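Local structure of carbohydrate kinase (Agrobacterium tumefaciens, 2NWH) at residues L114-F118 / A142-E146; N189-A193 / V220-G224; R212-G218 / F231-K236; E235-L239 / I271-R276; A280-I284 / S300-L305. The protein probably transfers a phosphate group from ATP to a sugar or related alcohol, as pfkB-family carbohydrate kinases of the ribokinase clan do. All blocks are in the same frame, centred on the assembly; numbering follows the deposited sequence. Where two conformers were deposited one is given.

The chain is a single ribokinase-type subunit, and the five contacts follow one another roughly from the middle of the sequence to its end. Contact 1 stands apart, its centre about 23 to 32 Å from those of the others, in loops after strands 105-111 and 137-141. Contacts 2 and 4 both reach the large mixed sheet, with centres about 15 Å apart. Contact 3 adjoins contact 2 in sequence and alternates with it along the chain. It also touches contact 4 and shares E235 and K236 with it. Contacts 4 and 5 both use helix 271-286. Contacts 2 to 4 pack helices and turns on later strands of that sheet; contact 5 adds helix 298-305.

Contact 1 (L114-F118 / A142-E146); sequences LYKLF and ANLPE
The backbone of K116 passes P145, with K116 CA 4.1 Å from P145 CG. Y115 and L144 are nearest in the backbone, CA to CA 5.9 Å. Residues 114-117 have helical backbone angles, but the turn is closed by bonds of the i to i+3 kind, such as F118 N to Y115 O. The other segment is an irregular loop that reaches P145, the N-cap of helix 146-158. No hydrogen bond crosses between the segments.

P145 meets the turn with its CG and CD. Its CD lies 3.4 Å from Y115 O and 3.3 Å from F118 O, so two carbonyls meet one methylene. The Y115 ring runs alongside N143, with CD2 3.7 Å from N143 CB. CG of Y115 stands anti to its carbonyl carbon (chi1 -60°), which lays the ring along N143 and carries OH on to a bond with A12 N. F118 and L144 also lie side by side, pointing the same way. L144 CD2 touches F118 CD1 at 3.5 Å. F118 also meets I59 and P61 and makes an edge-to-face pair with F85.

The contact is buried. Y115 O accepts from F118 N, and F118 O is bonded with T148 OG1. With no hydrogen bond across, the loops are held together by van der Waals contact, and the carbonyls of Y115 and F118 lie against the weakly polar CD of P145.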
# COMPACT_ATOMS: atom_id res chain seq x y z
N LEU A 114 -5.45 -14.76 -9.55
CA LEU A 114 -6.06 -13.89 -10.57
C LEU A 114 -5.11 -12.80 -11.04
O LEU A 114 -5.18 -12.41 -12.21
CB LEU A 114 -7.39 -13.31 -10.11
CG LEU A 114 -8.26 -12.75 -11.27
CD1 LEU A 114 -8.79 -13.88 -12.22
CD2 LEU A 114 -9.40 -11.97 -10.72
N TYR A 115 -4.22 -12.31 -10.16
CA TYR A 115 -3.27 -11.22 -10.54
C TYR A 115 -2.35 -11.61 -11.70
O TYR A 115 -1.87 -10.74 -12.44
CB TYR A 115 -2.42 -10.75 -9.33
CG TYR A 115 -3.27 -10.21 -8.19
CD1 TYR A 115 -4.39 -9.44 -8.46
CD2 TYR A 115 -2.93 -10.45 -6.86
CE1 TYR A 115 -5.20 -8.92 -7.44
CE2 TYR A 115 -3.74 -9.93 -5.81
CZ TYR A 115 -4.88 -9.18 -6.14
OH TYR A 115 -5.69 -8.62 -5.19
N LYS A 116 -2.10 -12.90 -11.86
CA LYS A 116 -1.28 -13.41 -12.98
C LYS A 116 -1.89 -13.10 -14.33
O LYS A 116 -1.16 -13.12 -15.33
CB LYS A 116 -1.05 -14.93 -12.88
CG LYS A 116 -0.49 -15.34 -11.52
CD LYS A 116 -0.14 -16.81 -11.48
CE LYS A 116 0.77 -17.06 -10.31
NZ LYS A 116 -0.06 -17.25 -9.10
N LEU A 117 -3.19 -12.81 -14.37
CA LEU A 117 -3.86 -12.44 -15.64
C LEU A 117 -3.57 -11.02 -16.07
O LEU A 117 -3.82 -10.65 -17.23
CB LEU A 117 -5.37 -12.63 -15.54
CG LEU A 117 -5.87 -14.07 -15.34
CD1 LEU A 117 -7.40 -14.11 -15.42
CD2 LEU A 117 -5.26 -15.09 -16.27
N PHE A 118 -3.04 -10.21 -15.15
CA PHE A 118 -2.72 -8.83 -15.51
C PHE A 118 -1.32 -8.82 -16.16
O PHE A 118 -0.32 -8.49 -15.54
CB PHE A 118 -2.81 -7.91 -14.27
CG PHE A 118 -3.08 -6.46 -14.61
CD1 PHE A 118 -3.56 -5.58 -13.63
CD2 PHE A 118 -2.94 -5.99 -15.94
CE1 PHE A 118 -3.80 -4.23 -13.92
CE2 PHE A 118 -3.19 -4.65 -16.26
CZ PHE A 118 -3.62 -3.77 -15.25
N ALA A 142 3.32 -4.63 -5.75
CA ALA A 142 4.06 -5.75 -6.28
C ALA A 142 3.21 -7.03 -6.33
O ALA A 142 3.76 -8.12 -6.51
CB ALA A 142 5.40 -5.94 -5.47
N ASN A 143 1.88 -6.90 -6.20
CA ASN A 143 0.96 -8.00 -6.51
C ASN A 143 0.90 -8.29 -8.01
O ASN A 143 0.56 -9.41 -8.44
CB ASN A 143 -0.48 -7.74 -6.03
CG ASN A 143 -0.64 -7.89 -4.55
OD1 ASN A 143 -1.09 -6.95 -3.87
ND2 ASN A 143 -0.27 -9.05 -4.04
N LEU A 144 1.17 -7.27 -8.81
CA LEU A 144 1.17 -7.42 -10.27
C LEU A 144 2.41 -8.22 -10.70
O LEU A 144 3.44 -8.19 -10.04
CB LEU A 144 1.25 -6.05 -10.96
CG LEU A 144 0.14 -5.02 -10.71
CD1 LEU A 144 0.46 -3.75 -11.53
CD2 LEU A 144 -1.23 -5.54 -11.05
N PRO A 145 2.31 -8.94 -11.82
CA PRO A 145 3.49 -9.69 -12.30
C PRO A 145 4.74 -8.83 -12.53
O PRO A 145 4.63 -7.65 -12.86
CB PRO A 145 3.00 -10.24 -13.65
CG PRO A 145 1.51 -10.41 -13.46
CD PRO A 145 1.13 -9.15 -12.68
N GLU A 146 5.93 -9.44 -12.39
CA GLU A 146 7.19 -8.74 -12.63
C GLU A 146 7.23 -8.02 -13.98
O GLU A 146 7.49 -6.81 -14.03
CB GLU A 146 8.41 -9.68 -12.44
CG GLU A 146 9.77 -9.10 -12.87
CD GLU A 146 10.97 -9.83 -12.24
OE1 GLU A 146 10.77 -10.71 -11.37
OE2 GLU A 146 12.13 -9.51 -12.61

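Contact 2 (N189-A193 / V220-G224)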
# COMPACT_ATOMS: atom_id res chain seq x y z
N ASN A 189 9.39 -1.81 4.14
CA ASN A 189 9.93 -2.00 5.48
C ASN A 189 11.36 -2.57 5.37
O ASN A 189 11.85 -2.79 4.26
CB ASN A 189 9.00 -2.93 6.25
CG ASN A 189 9.00 -4.37 5.70
OD1 ASN A 189 8.18 -5.19 6.08
ND2 ASN A 189 9.95 -4.67 4.80
N GLU A 190 12.04 -2.82 6.50
CA GLU A 190 13.41 -3.37 6.47
C GLU A 190 13.66 -4.63 5.61
O GLU A 190 14.64 -4.68 4.86
CB GLU A 190 13.94 -3.62 7.90
CG GLU A 190 14.73 -2.49 8.50
CD GLU A 190 16.22 -2.54 8.18
OE1 GLU A 190 16.86 -3.58 8.41
OE2 GLU A 190 16.74 -1.50 7.71
N ALA A 191 12.79 -5.63 5.77
CA ALA A 191 12.89 -6.93 5.08
C ALA A 191 12.78 -6.84 3.56
O ALA A 191 13.48 -7.56 2.83
CB ALA A 191 11.81 -7.88 5.60
N GLU A 192 11.88 -5.98 3.09
CA GLU A 192 11.63 -5.79 1.68
C GLU A 192 12.82 -5.07 1.04
O GLU A 192 13.19 -5.37 -0.10
CB GLU A 192 10.29 -5.04 1.47
CG GLU A 192 9.06 -5.78 2.02
CD GLU A 192 7.86 -4.89 2.36
OE1 GLU A 192 7.92 -3.63 2.20
OE2 GLU A 192 6.83 -5.45 2.80
N ALA A 193 13.43 -4.16 1.79
CA ALA A 193 14.61 -3.46 1.32
C ALA A 193 15.78 -4.45 1.11
O ALA A 193 16.37 -4.48 0.02
CB ALA A 193 14.98 -2.34 2.29
N VAL A 220 10.95 5.19 0.84
CA VAL A 220 10.79 5.23 2.27
C VAL A 220 11.06 3.84 2.84
O VAL A 220 10.50 2.84 2.35
CB VAL A 220 9.39 5.68 2.65
CG1 VAL A 220 9.18 5.65 4.18
CG2 VAL A 220 9.12 7.04 2.07
N VAL A 221 11.92 3.75 3.85
CA VAL A 221 12.13 2.47 4.50
C VAL A 221 11.83 2.60 6.00
O VAL A 221 12.36 3.49 6.68
CB VAL A 221 13.54 1.88 4.22
CG1 VAL A 221 13.70 0.53 4.90
CG2 VAL A 221 13.78 1.75 2.70
N THR A 222 10.95 1.74 6.50
CA THR A 222 10.59 1.76 7.91
C THR A 222 11.28 0.64 8.68
O THR A 222 11.52 -0.45 8.12
CB THR A 222 9.08 1.64 8.11
OG1 THR A 222 8.66 0.33 7.72
CG2 THR A 222 8.31 2.68 7.29
N ARG A 223 11.59 0.89 9.96
CA ARG A 223 12.16 -0.14 10.84
C ARG A 223 11.55 -0.13 12.25
O ARG A 223 11.70 0.84 13.01
CB ARG A 223 13.68 -0.01 10.94
CG ARG A 223 14.30 -1.10 11.80
CD ARG A 223 15.72 -0.79 12.18
NE ARG A 223 16.67 -1.06 11.10
CZ ARG A 223 17.99 -0.85 11.20
NH1 ARG A 223 18.79 -1.12 10.18
NH2 ARG A 223 18.50 -0.37 12.33
N GLY A 224 10.89 -1.23 12.62
CA GLY A 224 10.27 -1.36 13.94
C GLY A 224 9.17 -0.33 14.15
O GLY A 224 8.48 0.07 13.21
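N189 forms a parallel beta bridge with T222, with CA atoms 4.5 Å apart. N189 CA also makes a CA-H...O contact of 3.4 Å with T222 O. On the same face of the sheet, N189 CB lies 3.6 Å from T222 OG1. N189 ends strand 185-189 and is the N-cap of helix 190-197.

The charged pair is E190 and R223. R223 NH1 gives a weak hydrogen bond of 3.2 Å to E190 OE2, as part of a salt bridge. The carboxylate and guanidinium planes stand nearly perpendicular, 88° apart, so the two groups do not form a flat two-pronged pair. The R223 chain leaves extended and bends at chi3 (-78°), which brings the guanidinium edge round to the carboxylate. E190 bends at chi2, and its CG lies 3.6 Å from R223 CG. W207 NE1 also donates to E190 OE2, so this oxygen has two donors, which would limit its movement.

Apolar contact is slight: V221 CG1 meets A193 CB at 4.1 Å. W207 touches both residues and continues this packing.

A side-chain cap lies within the helix start. N189 N donates to E192 OE1 at 3.0 Å, approaching from above the carboxylate plane. This is the glutamate half of a capping box. N189 and E192 fit the N-x-x-E sequence motif of the ribokinase family, consistent with their place at the end of a central strand. The whole belongs to a beta-alpha-beta crossover between adjacent parallel strands.

Contact 3 (R212-G218 / F231-K236); sequences RKAGLSG and FNGTEK
The guanidinium of R212 is thrust into the backbone turn of 232-235, among carbonyl oxygens. Its NH1 lies 2.7 Å from G233 O and its NH2 3.0 Å from E235 O, both near the guanidinium plane. The model is too tight around NH1 and CZ, against G233 and N232, so these short distances are themselves doubtful. The R212 chain is extended from CG to NE, which carries it past F231 in the opposite direction.

G218 and L216 pack on the F231 ring. G218 CA makes a CH-pi contact over its face, 4.0 Å from the centroid. L216 O approaches the ring edge, 3.5 Å from CE1, and L216 CD2 lies 3.7 Å from CZ.

The turn is braced from within. N232 OD1 accepts from T234 N at 3.0 Å, closing an Asx turn, and also from E235 N. N232 ND2 donates almost straight (174°) to E235 OE1, on the lone pair away from the other carboxylate oxygen.

Helix 207-213 leads to G215 in a Schellman motif, and the chain then enters strand 219-223. Segment 231-236 joins antiparallel strands 227-231 and 236-239. F231 also packs on P208 and L211, while N232 and E235 rest against I271 of helix 271-286.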
# COMPACT_ATOMS: atom_id res chain seq x y z
N ARG A 212 20.03 3.93 -4.25
CA ARG A 212 20.21 4.77 -5.45
C ARG A 212 21.06 4.09 -6.52
O ARG A 212 20.79 4.22 -7.71
CB ARG A 212 20.83 6.12 -5.08
CG ARG A 212 19.94 7.06 -4.28
CD ARG A 212 20.87 8.08 -3.66
NE ARG A 212 20.32 8.89 -2.58
CZ ARG A 212 19.78 10.09 -2.76
NH1 ARG A 212 19.69 10.59 -3.98
NH2 ARG A 212 19.33 10.79 -1.73
N LYS A 213 22.10 3.38 -6.08
CA LYS A 213 22.95 2.65 -7.01
C LYS A 213 22.17 1.44 -7.57
O LYS A 213 22.46 0.98 -8.68
CB LYS A 213 24.31 2.28 -6.39
CG LYS A 213 24.58 0.79 -6.13
CD LYS A 213 23.78 0.28 -4.93
CE LYS A 213 23.45 -1.19 -5.05
NZ LYS A 213 22.41 -1.57 -4.06
N ALA A 214 21.16 0.96 -6.83
CA ALA A 214 20.24 -0.05 -7.39
C ALA A 214 19.35 0.60 -8.44
O ALA A 214 18.63 -0.09 -9.17
CB ALA A 214 19.41 -0.74 -6.31
N GLY A 215 19.40 1.93 -8.53
CA GLY A 215 18.67 2.65 -9.59
C GLY A 215 17.35 3.27 -9.17
O GLY A 215 16.63 3.84 -10.00
N LEU A 216 17.05 3.17 -7.87
CA LEU A 216 15.83 3.75 -7.28
C LEU A 216 16.13 5.17 -6.82
O LEU A 216 16.92 5.36 -5.93
CB LEU A 216 15.33 2.92 -6.10
CG LEU A 216 14.04 3.45 -5.44
CD1 LEU A 216 12.86 3.27 -6.37
CD2 LEU A 216 13.79 2.79 -4.09
N SER A 217 15.48 6.14 -7.46
CA SER A 217 15.71 7.55 -7.18
C SER A 217 15.07 8.04 -5.89
O SER A 217 15.54 9.02 -5.33
CB SER A 217 15.35 8.43 -8.41
OG SER A 217 14.01 8.27 -8.85
N GLY A 218 13.99 7.38 -5.42
CA GLY A 218 13.44 7.68 -4.11
C GLY A 218 12.61 6.60 -3.45
O GLY A 218 12.09 5.69 -4.09
N PHE A 231 13.99 9.25 1.13
CA PHE A 231 14.99 9.81 0.22
C PHE A 231 14.42 10.13 -1.15
O PHE A 231 13.37 9.59 -1.54
CB PHE A 231 16.24 8.92 0.14
CG PHE A 231 16.04 7.60 -0.57
CD1 PHE A 231 16.48 7.43 -1.88
CD2 PHE A 231 15.45 6.51 0.08
CE1 PHE A 231 16.30 6.19 -2.56
CE2 PHE A 231 15.25 5.28 -0.58
CZ PHE A 231 15.68 5.11 -1.90
N ASN A 232 15.10 11.03 -1.87
CA ASN A 232 14.80 11.31 -3.27
C ASN A 232 16.13 11.49 -3.98
O ASN A 232 17.14 11.03 -3.46
CB ASN A 232 13.92 12.56 -3.41
CG ASN A 232 14.61 13.81 -2.87
OD1 ASN A 232 15.85 13.86 -2.81
ND2 ASN A 232 13.82 14.81 -2.48
N GLY A 233 16.15 12.16 -5.13
CA GLY A 233 17.35 12.23 -5.98
C GLY A 233 18.61 12.82 -5.36
O GLY A 233 19.74 12.56 -5.81
N THR A 234 18.44 13.60 -4.30
CA THR A 234 19.53 14.41 -3.80
C THR A 234 19.50 14.54 -2.27
O THR A 234 20.47 14.96 -1.64
CB THR A 234 19.48 15.81 -4.46
OG1 THR A 234 18.19 16.40 -4.24
CG2 THR A 234 19.69 15.69 -5.99
N GLU A 235 18.38 14.15 -1.67
CA GLU A 235 18.13 14.40 -0.25
C GLU A 235 17.75 13.14 0.51
O GLU A 235 17.21 12.19 -0.05
CB GLU A 235 17.00 15.42 -0.09
CG GLU A 235 17.28 16.79 -0.68
CD GLU A 235 16.07 17.72 -0.61
OE1 GLU A 235 14.99 17.37 -1.16
OE2 GLU A 235 16.20 18.82 -0.01
N LYS A 236 18.00 13.15 1.82
CA LYS A 236 17.45 12.13 2.70
C LYS A 236 17.05 12.77 4.04
O LYS A 236 17.58 13.81 4.44
CB LYS A 236 18.41 10.95 2.88
CG LYS A 236 19.77 11.34 3.47
CD LYS A 236 20.74 10.17 3.45
CE LYS A 236 22.08 10.55 4.10
NZ LYS A 236 22.94 9.35 4.29

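Contact 4 (E235-L239 / I271-R276)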
# COMPACT_ATOMS: atom_id res chain seq x y z
N GLU A 235 18.38 14.15 -1.67
CA GLU A 235 18.13 14.40 -0.25
C GLU A 235 17.75 13.14 0.51
O GLU A 235 17.21 12.19 -0.05
CB GLU A 235 17.00 15.42 -0.09
CG GLU A 235 17.28 16.79 -0.68
CD GLU A 235 16.07 17.72 -0.61
OE1 GLU A 235 14.99 17.37 -1.16
OE2 GLU A 235 16.20 18.82 -0.01
N LYS A 236 18.00 13.15 1.82
CA LYS A 236 17.45 12.13 2.70
C LYS A 236 17.05 12.77 4.04
O LYS A 236 17.58 13.81 4.44
CB LYS A 236 18.41 10.95 2.88
CG LYS A 236 19.77 11.34 3.47
CD LYS A 236 20.74 10.17 3.45
CE LYS A 236 22.08 10.55 4.10
NZ LYS A 236 22.94 9.35 4.29
N ALA A 237 16.09 12.15 4.71
CA ALA A 237 15.66 12.59 6.02
C ALA A 237 15.36 11.38 6.88
O ALA A 237 15.18 10.27 6.39
CB ALA A 237 14.46 13.53 5.91
N ILE A 238 15.30 11.62 8.19
CA ILE A 238 15.13 10.54 9.15
C ILE A 238 14.26 11.03 10.31
O ILE A 238 14.26 12.22 10.63
CB ILE A 238 16.50 10.02 9.64
CG1 ILE A 238 16.40 8.61 10.21
CG2 ILE A 238 17.21 11.00 10.61
CD1 ILE A 238 17.47 7.73 9.67
N LEU A 239 13.53 10.11 10.94
CA LEU A 239 12.73 10.45 12.11
C LEU A 239 13.48 10.29 13.46
O LEU A 239 14.17 9.30 13.70
CB LEU A 239 11.46 9.61 12.08
CG LEU A 239 10.07 10.19 12.36
CD1 LEU A 239 9.68 11.31 11.39
CD2 LEU A 239 9.07 9.03 12.24
N ILE A 271 10.58 16.27 1.59
CA ILE A 271 10.61 14.90 2.09
C ILE A 271 10.61 14.85 3.65
O ILE A 271 10.13 13.88 4.25
CB ILE A 271 11.75 14.04 1.46
CG1 ILE A 271 13.13 14.52 1.90
CG2 ILE A 271 11.61 14.00 -0.10
CD1 ILE A 271 14.20 13.52 1.63
N ARG A 272 11.08 15.93 4.29
CA ARG A 272 11.05 16.03 5.76
C ARG A 272 9.59 16.14 6.23
O ARG A 272 9.16 15.41 7.12
CB ARG A 272 11.87 17.24 6.21
CG ARG A 272 12.76 17.04 7.44
CD ARG A 272 13.34 18.39 7.96
NE ARG A 272 12.34 19.47 7.93
CZ ARG A 272 11.30 19.62 8.76
NH1 ARG A 272 11.06 18.77 9.77
NH2 ARG A 272 10.47 20.64 8.57
N GLU A 273 8.85 17.05 5.59
CA GLU A 273 7.40 17.21 5.78
C GLU A 273 6.57 15.96 5.40
O GLU A 273 5.63 15.57 6.11
CB GLU A 273 6.91 18.41 4.98
CG GLU A 273 7.52 19.74 5.39
CD GLU A 273 7.11 20.91 4.47
OE1 GLU A 273 7.12 20.75 3.23
OE2 GLU A 273 6.79 22.00 5.00
N ALA A 274 6.93 15.32 4.29
CA ALA A 274 6.28 14.08 3.83
C ALA A 274 6.52 12.95 4.83
O ALA A 274 5.63 12.16 5.15
CB ALA A 274 6.79 13.71 2.47
N LEU A 275 7.72 12.92 5.37
CA LEU A 275 8.07 11.93 6.38
C LEU A 275 7.15 12.05 7.60
O LEU A 275 6.59 11.04 8.08
CB LEU A 275 9.49 12.20 6.86
CG LEU A 275 10.40 11.00 7.08
CD1 LEU A 275 11.81 11.48 7.51
CD2 LEU A 275 9.80 10.11 8.10
N ARG A 276 7.02 13.27 8.11
CA ARG A 276 6.17 13.50 9.30
C ARG A 276 4.68 13.26 9.02
O ARG A 276 3.97 12.82 9.92
CB ARG A 276 6.41 14.88 9.88
CG ARG A 276 7.82 15.00 10.50
CD ARG A 276 7.98 16.28 11.28
NE ARG A 276 7.23 16.23 12.53
CZ ARG A 276 6.19 17.02 12.82
NH1 ARG A 276 5.78 17.91 11.93
NH2 ARG A 276 5.59 16.92 13.99
O HOH W 1 12.36 17.77 -0.33
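A237 and L275 form the tight part of the contact. L275 CD1 reaches the strand backbone, 3.6 Å from both A237 C and I238 N, and also meets A237 CB at 3.7 Å. L275 CD2 turns to L239, whose CD1 is 3.5 Å away. The two leucines slide past each other in opposite directions. I271 closes the other end. Its CG1 lies between the backbone N and the carbonyl carbon (chi1 68°), and the chain then runs on extended to put CD1 3.7 Å from K236 CA. The same methyl touches E235 CB. V228 and A230 of the neighbouring strand continue this packing around L275.

The arginine flank is looser. R272 touches A237 only with its CG, and R276 reaches L239 CD1 with its CG; both contacts are long. Their charged ends lead elsewhere. R276 bonds to V308 O and P309 O, and R272 makes a weak bond to Q310.

The start of the helix is a separate polar place, where a water joins the segments. It donates at 2.8 Å to E235 OE1, an oxygen that N232 ND2 also holds, and accepts from I271 N at 3.0 Å. A carboxylate thus meets the first turn of the helix through one water, where the helix dipole would probably suit its charge.

Strand and helix axes come within 8.1 Å and diverge by only 32°. This is the packing of a helix layer on a sheet, as in the layered alpha/beta fold of ribokinase-type kinases. Helix 271-286 lies over the antiparallel end of the large sheet.

Contact 5 (A280-I284 / S300-L305); sequences AAAAI and SVEAML
V301 packs against A280, and its carbonyl oxygen is bonded within its own helix. V301 O accepts from L305 N at 2.9 Å and, weakly, from M304 N at 3.1 Å; M304 N also bonds S300 O. No hydrogen bond crosses to 280-284, so the contact rests on van der Waals packing, mostly of apolar groups.

The alanines of 280-284 leave a low surface for the larger side chains. A280 CB is met by V301 CG1 and by L305 CD1, each at 4.0 Å. I284 reaches across to S300 and V301. With CG1 anti to the carbonyl carbon (chi1 -75°) and the chain extended beyond it, CD1 comes 3.4 Å from S300 OG and 3.8 Å from V301 CG2. S300 OG has its polar partner in D295 O.

M304 slides past I284 in the opposite direction, with CB 3.8 Å from I284 CG1. Its chain bends at chi2 and chi3, which brings the CE methyl to A283. M304 was modelled in two conformers, so this place of CE is tentative.

The helix axes approach to 8.8 Å and cross at 98°. This is near-perpendicular helix-helix packing, with alanines allowing close approach. Helix 298-305 packs across helix 271-286, in the C-terminal helical part of a ribokinase-type fold.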
# COMPACT_ATOMS: atom_id res chain seq x y z
N ALA A 280 2.39 10.51 10.83
CA ALA A 280 1.10 10.87 11.47
C ALA A 280 0.00 9.90 11.03
O ALA A 280 -0.80 9.38 11.85
CB ALA A 280 0.72 12.29 11.09
N ALA A 281 -0.05 9.69 9.72
CA ALA A 281 -1.03 8.78 9.13
C ALA A 281 -0.90 7.34 9.67
O ALA A 281 -1.90 6.75 10.06
CB ALA A 281 -0.95 8.85 7.60
N ALA A 282 0.31 6.81 9.75
CA ALA A 282 0.55 5.47 10.34
C ALA A 282 0.09 5.40 11.83
O ALA A 282 -0.66 4.46 12.23
CB ALA A 282 2.06 5.12 10.20
N ALA A 283 0.47 6.42 12.60
CA ALA A 283 0.17 6.52 14.06
C ALA A 283 -1.33 6.50 14.28
O ALA A 283 -1.81 5.88 15.22
CB ALA A 283 0.78 7.82 14.66
N ILE A 284 -2.08 7.18 13.41
CA ILE A 284 -3.52 7.26 13.58
C ILE A 284 -4.10 5.85 13.51
O ILE A 284 -4.98 5.53 14.27
CB ILE A 284 -4.17 8.12 12.49
CG1 ILE A 284 -3.89 9.61 12.79
CG2 ILE A 284 -5.72 7.84 12.32
CD1 ILE A 284 -4.15 10.49 11.52
N SER A 300 -7.65 14.51 10.67
CA SER A 300 -7.06 13.69 11.71
C SER A 300 -5.53 13.69 11.60
O SER A 300 -4.82 13.63 12.61
CB SER A 300 -7.64 12.28 11.73
OG SER A 300 -7.26 11.54 10.58
N VAL A 301 -5.02 13.76 10.38
CA VAL A 301 -3.60 13.82 10.19
C VAL A 301 -3.09 15.13 10.81
O VAL A 301 -2.13 15.14 11.56
CB VAL A 301 -3.17 13.68 8.67
CG1 VAL A 301 -1.70 14.13 8.49
CG2 VAL A 301 -3.36 12.21 8.17
N GLU A 302 -3.74 16.24 10.45
CA GLU A 302 -3.50 17.55 11.06
C GLU A 302 -3.46 17.46 12.59
O GLU A 302 -2.57 18.04 13.22
CB GLU A 302 -4.60 18.51 10.57
CG GLU A 302 -4.46 19.98 10.93
CD GLU A 302 -5.74 20.80 10.52
OE1 GLU A 302 -6.89 20.34 10.80
OE2 GLU A 302 -5.59 21.89 9.93
N ALA A 303 -4.41 16.72 13.19
CA ALA A 303 -4.48 16.61 14.65
C ALA A 303 -3.33 15.77 15.27
O ALA A 303 -2.93 16.01 16.42
CB ALA A 303 -5.86 16.08 15.09
N MET A 304 -2.85 14.77 14.53
CA MET A 304 -1.82 13.87 15.06
C MET A 304 -0.42 14.43 14.84
O MET A 304 0.50 14.13 15.60
CB MET A 304 -1.94 12.45 14.46
CG MET A 304 -0.91 11.42 15.00
SD MET A 304 -1.13 10.95 16.74
CE MET A 304 -2.21 9.51 16.49
N LEU A 305 -0.27 15.28 13.83
CA LEU A 305 1.04 15.79 13.46
C LEU A 305 1.87 16.42 14.60
O LEU A 305 3.07 16.22 14.66
CB LEU A 305 0.92 16.74 12.27
CG LEU A 305 2.27 17.06 11.62
CD1 LEU A 305 2.82 15.75 10.96
CD2 LEU A 305 2.10 18.22 10.58